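Local coordinates for minor capsid protein (Cafeteriavirus-dependent mavirus, PDB 6G42) that probably forms the pentameric penton capsomer, built on a single jelly-roll, at the fivefold vertices of the virophage capsid, at residues C[155-169]-C[177-191]. Sequence-based numbering, arbitrary orientation.
Sequences FIMFNDDMRVDFNSF and EYSLVILNEDVETQD
Phe158 and Ser179 form an antiparallel hydrogen-bonded pair between strands 155-158 and 179-181. Phe158 N donates to Ser179 O (2.9 Å), and Ser179 N returns a bond to Phe158 O. Val181 N also donates to Ile156 O.

Where the strand runs into helix 160-165, Asp160 N donates to Glu177 OE2 (3.1 Å), which it meets from above the carboxylate plane. The Glu177 chain bends at chi2 (57°), bringing OE2 back to this amide. The bond would probably be helped by the partial positive charge of the helix N-terminus. Asn159 is the N-cap. Its OD1 accepts a weak bond from Met162 N, and its ND2 donates to Asp72 O. Further along, Asp191 N binds Ser168 O (3.2 Å).

Apolar contacts line both faces of the strand pair. On one, Val181 CG2 makes a CH-pi contact with the Phe158 ring, 3.9 Å from its centroid, and Met162 CE covers the opposite face of that ring. On the other, Met157 CE lies against Tyr178 CB. Beside it, Phe155 and Leu180 cross at about a right angle, with CD1 of Leu180 at CD2 of Phe155. Away from the strand pair, Gln190 CG makes a CH-pi contact over one face of the Phe169 ring; Gln190 OE1 accepts from Phe142 N.

The contact joins the middle strand of a five-stranded antiparallel sheet to its neighbour 179-181, then ties the turn after the helix to the chain leaving strand 187-189. Ser179 OG and Asp160 OD2 bond to Arg25 and Gln294 of the second subunit, so this region also faces a subunit interface. Backbone bonds fix the pairing, while Ile156, Val181 and Phe169 pack on Ile144 and Phe166 meets Phe142 edge-to-face.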
loop_
_atom_site.group_PDB
_atom_site.type_symbol
_atom_site.label_atom_id
_atom_site.label_comp_id
_atom_site.label_asym_id
_atom_site.label_seq_id
_atom_site.Cartn_x
_atom_site.Cartn_y
_atom_site.Cartn_z
ATOM N N PHE C 155 9.003 -38.391 -15.893
ATOM C CA PHE C 155 8.928 -36.943 -15.689
ATOM C C PHE C 155 7.956 -36.318 -16.688
ATOM O O PHE C 155 7.614 -36.929 -17.701
ATOM C CB PHE C 155 10.295 -36.299 -15.921
ATOM C CG PHE C 155 11.231 -36.382 -14.752
ATOM C CD1 PHE C 155 10.863 -35.880 -13.506
ATOM C CD2 PHE C 155 12.512 -36.911 -14.908
ATOM C CE1 PHE C 155 11.739 -35.936 -12.431
ATOM C CE2 PHE C 155 13.393 -36.966 -13.840
ATOM C CZ PHE C 155 13.006 -36.478 -12.600
ATOM N N ILE C 156 7.532 -35.091 -16.390
ATOM C CA ILE C 156 6.818 -34.235 -17.343
ATOM C C ILE C 156 7.828 -33.233 -17.905
ATOM O O ILE C 156 8.615 -32.655 -17.153
ATOM C CB ILE C 156 5.650 -33.476 -16.677
ATOM C CG1 ILE C 156 4.607 -34.461 -16.135
ATOM C CG2 ILE C 156 4.985 -32.517 -17.667
ATOM C CD1 ILE C 156 3.640 -33.857 -15.135
ATOM N N MET C 157 7.784 -33.029 -19.222
ATOM C CA MET C 157 8.680 -32.105 -19.934
ATOM C C MET C 157 7.918 -30.868 -20.384
ATOM O O MET C 157 6.801 -30.982 -20.874
ATOM C CB MET C 157 9.255 -32.765 -21.188
ATOM C CG MET C 157 10.174 -33.949 -20.948
ATOM S SD MET C 157 10.394 -34.924 -22.449
ATOM C CE MET C 157 11.164 -33.746 -23.556
ATOM N N PHE C 158 8.534 -29.699 -20.212
ATOM C CA PHE C 158 8.021 -28.416 -20.707
ATOM C C PHE C 158 9.061 -27.865 -21.681
ATOM O O PHE C 158 10.249 -27.811 -21.353
ATOM C CB PHE C 158 7.890 -27.407 -19.550
ATOM C CG PHE C 158 6.613 -27.509 -18.737
ATOM C CD1 PHE C 158 5.912 -28.707 -18.580
ATOM C CD2 PHE C 158 6.142 -26.383 -18.070
ATOM C CE1 PHE C 158 4.759 -28.765 -17.811
ATOM C CE2 PHE C 158 4.990 -26.439 -17.298
ATOM C CZ PHE C 158 4.297 -27.633 -17.169
ATOM N N ASN C 159 8.623 -27.437 -22.864
ATOM C CA ASN C 159 9.513 -26.725 -23.802
ATOM C C ASN C 159 9.740 -25.282 -23.323
ATOM O O ASN C 159 9.183 -24.876 -22.303
ATOM C CB ASN C 159 8.987 -26.790 -25.247
ATOM C CG ASN C 159 7.783 -25.900 -25.493
ATOM O OD1 ASN C 159 6.998 -25.631 -24.590
ATOM N ND2 ASN C 159 7.612 -25.469 -26.737
ATOM N N ASP C 160 10.542 -24.514 -24.053
ATOM C CA ASP C 160 10.984 -23.203 -23.569
ATOM C C ASP C 160 9.874 -22.150 -23.422
ATOM O O ASP C 160 9.970 -21.288 -22.554
ATOM C CB ASP C 160 12.121 -22.646 -24.432
ATOM C CG ASP C 160 12.913 -21.548 -23.722
ATOM O OD1 ASP C 160 13.247 -21.725 -22.527
ATOM O OD2 ASP C 160 13.191 -20.506 -24.360
ATOM N N ASP C 161 8.835 -22.208 -24.253
ATOM C CA ASP C 161 7.680 -21.309 -24.083
ATOM C C ASP C 161 6.864 -21.654 -22.829
ATOM O O ASP C 161 6.436 -20.754 -22.105
ATOM C CB ASP C 161 6.793 -21.284 -25.334
ATOM C CG ASP C 161 7.353 -20.379 -26.441
ATOM O OD1 ASP C 161 8.573 -20.096 -26.449
ATOM O OD2 ASP C 161 6.562 -19.950 -27.314
ATOM N N MET C 162 6.661 -22.947 -22.580
ATOM C CA MET C 162 6.018 -23.424 -21.347
ATOM C C MET C 162 6.864 -23.090 -20.116
ATOM O O MET C 162 6.355 -22.569 -19.129
ATOM C CB MET C 162 5.788 -24.938 -21.410
ATOM C CG MET C 162 4.650 -25.365 -22.327
ATOM S SD MET C 162 3.033 -25.226 -21.545
ATOM C CE MET C 162 3.067 -26.653 -20.467
ATOM N N ARG C 163 8.152 -23.405 -20.195
ATOM C CA ARG C 163 9.133 -23.070 -19.158
ATOM C C ARG C 163 8.995 -21.622 -18.684
ATOM O O ARG C 163 8.863 -21.367 -17.491
ATOM C CB ARG C 163 10.547 -23.315 -19.704
ATOM C CG ARG C 163 11.711 -22.809 -18.857
ATOM C CD ARG C 163 11.883 -23.620 -17.594
ATOM N NE ARG C 163 13.173 -23.337 -16.958
ATOM C CZ ARG C 163 13.382 -22.459 -15.977
ATOM N NH1 ARG C 163 12.389 -21.724 -15.463
ATOM N NH2 ARG C 163 14.613 -22.311 -15.497
ATOM N N VAL C 164 9.019 -20.687 -19.628
ATOM C CA VAL C 164 8.988 -19.259 -19.306
ATOM C C VAL C 164 7.650 -18.858 -18.677
ATOM O O VAL C 164 7.626 -18.238 -17.606
ATOM C CB VAL C 164 9.330 -18.377 -20.538
ATOM C CG1 VAL C 164 9.177 -16.894 -20.225
ATOM C CG2 VAL C 164 10.762 -18.628 -20.982
ATOM N N ASP C 165 6.546 -19.220 -19.326
ATOM C CA ASP C 165 5.216 -18.799 -18.866
ATOM C C ASP C 165 4.723 -19.513 -17.604
ATOM O O ASP C 165 3.827 -19.000 -16.931
ATOM C CB ASP C 165 4.193 -18.915 -19.998
ATOM C CG ASP C 165 4.407 -17.874 -21.097
ATOM O OD1 ASP C 165 5.331 -17.033 -20.993
ATOM O OD2 ASP C 165 3.640 -17.891 -22.077
ATOM N N PHE C 166 5.303 -20.666 -17.279
ATOM C CA PHE C 166 5.039 -21.352 -15.997
ATOM C C PHE C 166 6.349 -21.550 -15.212
ATOM O O PHE C 166 6.627 -22.624 -14.683
ATOM C CB PHE C 166 4.303 -22.675 -16.237
ATOM C CG PHE C 166 3.031 -22.521 -17.030
ATOM C CD1 PHE C 166 3.049 -22.556 -18.419
ATOM C CD2 PHE C 166 1.817 -22.321 -16.393
ATOM C CE1 PHE C 166 1.883 -22.403 -19.154
ATOM C CE2 PHE C 166 0.646 -22.176 -17.124
ATOM C CZ PHE C 166 0.680 -22.218 -18.507
ATOM N N ASN C 167 7.116 -20.463 -15.129
ATOM C CA ASN C 167 8.476 -20.433 -14.554
ATOM C C ASN C 167 8.615 -20.772 -13.070
ATOM O O ASN C 167 9.665 -21.254 -12.648
ATOM C CB ASN C 167 9.125 -19.066 -14.805
ATOM C CG ASN C 167 8.337 -17.914 -14.199
ATOM O OD1 ASN C 167 8.436 -17.645 -13.004
ATOM N ND2 ASN C 167 7.567 -17.218 -15.026
ATOM N N SER C 168 7.573 -20.516 -12.288
ATOM C CA SER C 168 7.607 -20.744 -10.838
ATOM C C SER C 168 7.554 -22.225 -10.374
ATOM O O SER C 168 7.617 -22.491 -9.174
ATOM C CB SER C 168 6.496 -19.929 -10.172
ATOM O OG SER C 168 5.266 -20.093 -10.856
ATOM N N PHE C 169 7.426 -23.175 -11.305
ATOM C CA PHE C 169 7.730 -24.589 -11.031
ATOM C C PHE C 169 9.252 -24.771 -10.932
ATOM O O PHE C 169 10.017 -23.931 -11.421
ATOM C CB PHE C 169 7.187 -25.507 -12.138
ATOM C CG PHE C 169 5.685 -25.650 -12.142
ATOM C CD1 PHE C 169 5.035 -26.354 -11.127
ATOM C CD2 PHE C 169 4.918 -25.100 -13.171
ATOM C CE1 PHE C 169 3.652 -26.492 -11.131
ATOM C CE2 PHE C 169 3.538 -25.235 -13.178
ATOM C CZ PHE C 169 2.904 -25.933 -12.157
ATOM N N GLU C 177 15.870 -27.377 -25.838
ATOM C CA GLU C 177 14.447 -27.010 -25.851
ATOM C C GLU C 177 13.681 -27.413 -24.583
ATOM O O GLU C 177 12.983 -26.581 -23.998
ATOM C CB GLU C 177 13.766 -27.613 -27.089
ATOM C CG GLU C 177 12.364 -27.082 -27.382
ATOM C CD GLU C 177 12.317 -25.574 -27.566
ATOM O OE1 GLU C 177 13.225 -25.018 -28.219
ATOM O OE2 GLU C 177 11.373 -24.940 -27.054
ATOM N N TYR C 178 13.812 -28.673 -24.166
ATOM C CA TYR C 178 12.943 -29.260 -23.126
ATOM C C TYR C 178 13.579 -29.284 -21.730
ATOM O O TYR C 178 14.795 -29.425 -21.596
ATOM C CB TYR C 178 12.511 -30.674 -23.538
ATOM C CG TYR C 178 11.898 -30.724 -24.924
ATOM C CD1 TYR C 178 10.622 -30.215 -25.164
ATOM C CD2 TYR C 178 12.601 -31.260 -26.004
ATOM C CE1 TYR C 178 10.061 -30.245 -26.437
ATOM C CE2 TYR C 178 12.051 -31.295 -27.279
ATOM C CZ TYR C 178 10.781 -30.786 -27.492
ATOM O OH TYR C 178 10.235 -30.816 -28.755
ATOM N N SER C 179 12.736 -29.147 -20.704
ATOM C CA SER C 179 13.162 -29.134 -19.296
ATOM C C SER C 179 12.238 -30.017 -18.463
ATOM O O SER C 179 11.037 -30.069 -18.719
ATOM C CB SER C 179 13.137 -27.708 -18.731
ATOM O OG SER C 179 14.009 -26.844 -19.440
ATOM N N LEU C 180 12.805 -30.689 -17.460
ATOM C CA LEU C 180 12.061 -31.618 -16.597
ATOM C C LEU C 180 11.375 -30.903 -15.434
ATOM O O LEU C 180 11.997 -30.097 -14.744
ATOM C CB LEU C 180 12.993 -32.691 -16.019
ATOM C CG LEU C 180 13.769 -33.578 -16.992
ATOM C CD1 LEU C 180 14.800 -34.406 -16.232
ATOM C CD2 LEU C 180 12.845 -34.480 -17.797
ATOM N N VAL C 181 10.106 -31.229 -15.204
ATOM C CA VAL C 181 9.358 -30.706 -14.062
ATOM C C VAL C 181 9.629 -31.602 -12.850
ATOM O O VAL C 181 9.169 -32.747 -12.797
ATOM C CB VAL C 181 7.842 -30.632 -14.354
ATOM C CG1 VAL C 181 7.072 -30.089 -13.155
ATOM C CG2 VAL C 181 7.581 -29.757 -15.573
ATOM N N ILE C 182 10.376 -31.068 -11.886
ATOM C CA ILE C 182 10.699 -31.777 -10.648
ATOM C C ILE C 182 9.470 -31.807 -9.730
ATOM O O ILE C 182 8.960 -30.755 -9.341
ATOM C CB ILE C 182 11.911 -31.122 -9.944
ATOM C CG1 ILE C 182 13.177 -31.344 -10.787
ATOM C CG2 ILE C 182 12.117 -31.692 -8.540
ATOM C CD1 ILE C 182 14.339 -30.437 -10.434
ATOM N N LEU C 183 9.021 -33.016 -9.389
ATOM C CA LEU C 183 7.836 -33.229 -8.549
ATOM C C LEU C 183 8.170 -34.140 -7.367
ATOM O O LEU C 183 8.647 -35.255 -7.570
ATOM C CB LEU C 183 6.723 -33.868 -9.380
ATOM C CG LEU C 183 6.264 -33.108 -10.624
ATOM C CD1 LEU C 183 5.353 -33.977 -11.477
ATOM C CD2 LEU C 183 5.562 -31.816 -10.237
ATOM N N ASN C 184 7.910 -33.667 -6.147
ATOM C CA ASN C 184 8.185 -34.426 -4.908
ATOM C C ASN C 184 6.967 -34.855 -4.077
ATOM O O ASN C 184 7.123 -35.628 -3.129
ATOM C CB ASN C 184 9.126 -33.614 -4.010
ATOM C CG ASN C 184 10.556 -33.619 -4.513
ATOM O OD1 ASN C 184 11.131 -34.679 -4.763
ATOM N ND2 ASN C 184 11.143 -32.437 -4.654
ATOM N N GLU C 185 5.776 -34.362 -4.418
ATOM C CA GLU C 185 4.555 -34.633 -3.638
ATOM C C GLU C 185 3.355 -34.868 -4.553
ATOM O O GLU C 185 3.429 -34.620 -5.761
ATOM C CB GLU C 185 4.281 -33.482 -2.666
ATOM C CG GLU C 185 5.514 -33.054 -1.875
ATOM C CD GLU C 185 5.215 -32.128 -0.717
ATOM O OE1 GLU C 185 4.270 -31.315 -0.820
ATOM O OE2 GLU C 185 5.947 -32.203 0.294
ATOM N N ASP C 186 2.260 -35.364 -3.967
ATOM C CA ASP C 186 1.038 -35.711 -4.718
ATOM C C ASP C 186 0.569 -34.525 -5.546
ATOM O O ASP C 186 0.468 -34.616 -6.771
ATOM C CB ASP C 186 -0.103 -36.162 -3.781
ATOM C CG ASP C 186 -0.093 -37.667 -3.478
ATOM O OD1 ASP C 186 0.685 -38.429 -4.089
ATOM O OD2 ASP C 186 -0.898 -38.093 -2.622
ATOM N N VAL C 187 0.313 -33.417 -4.856
ATOM C CA VAL C 187 -0.131 -32.169 -5.473
ATOM C C VAL C 187 0.996 -31.140 -5.343
ATOM O O VAL C 187 1.287 -30.673 -4.241
ATOM C CB VAL C 187 -1.426 -31.649 -4.803
ATOM C CG1 VAL C 187 -1.898 -30.344 -5.437
ATOM C CG2 VAL C 187 -2.528 -32.700 -4.889
ATOM N N GLU C 188 1.630 -30.811 -6.470
ATOM C CA GLU C 188 2.674 -29.774 -6.538
ATOM C C GLU C 188 2.132 -28.517 -7.227
ATOM O O GLU C 188 1.471 -28.605 -8.264
ATOM C CB GLU C 188 3.909 -30.291 -7.289
ATOM C CG GLU C 188 4.773 -31.271 -6.499
ATOM C CD GLU C 188 5.727 -30.613 -5.509
ATOM O OE1 GLU C 188 5.636 -29.389 -5.262
ATOM O OE2 GLU C 188 6.587 -31.338 -4.966
ATOM N N THR C 189 2.435 -27.357 -6.646
ATOM C CA THR C 189 1.917 -26.067 -7.116
ATOM C C THR C 189 3.062 -25.086 -7.380
ATOM O O THR C 189 4.166 -25.260 -6.873
ATOM C CB THR C 189 0.895 -25.467 -6.107
ATOM O OG1 THR C 189 0.419 -24.200 -6.583
ATOM C CG2 THR C 189 1.495 -25.291 -4.714
ATOM N N GLN C 190 2.779 -24.070 -8.192
ATOM C CA GLN C 190 3.717 -22.974 -8.468
ATOM C C GLN C 190 4.086 -22.249 -7.176
ATOM O O GLN C 190 3.241 -22.093 -6.297
ATOM C CB GLN C 190 3.066 -21.961 -9.420
ATOM C CG GLN C 190 2.932 -22.398 -10.871
ATOM C CD GLN C 190 2.286 -21.328 -11.753
ATOM O OE1 GLN C 190 1.106 -21.019 -11.604
ATOM N NE2 GLN C 190 3.058 -20.765 -12.682
ATOM N N ASP C 191 5.335 -21.797 -7.061
ATOM C CA ASP C 191 5.735 -20.959 -5.909
ATOM C C ASP C 191 5.293 -19.477 -6.028
ATOM O O ASP C 191 5.426 -18.715 -5.067
ATOM C CB ASP C 191 7.242 -21.119 -5.545
ATOM C CG ASP C 191 8.215 -20.520 -6.583
ATOM O OD1 ASP C 191 8.081 -19.341 -6.982
ATOM O OD2 ASP C 191 9.180 -21.228 -6.952
#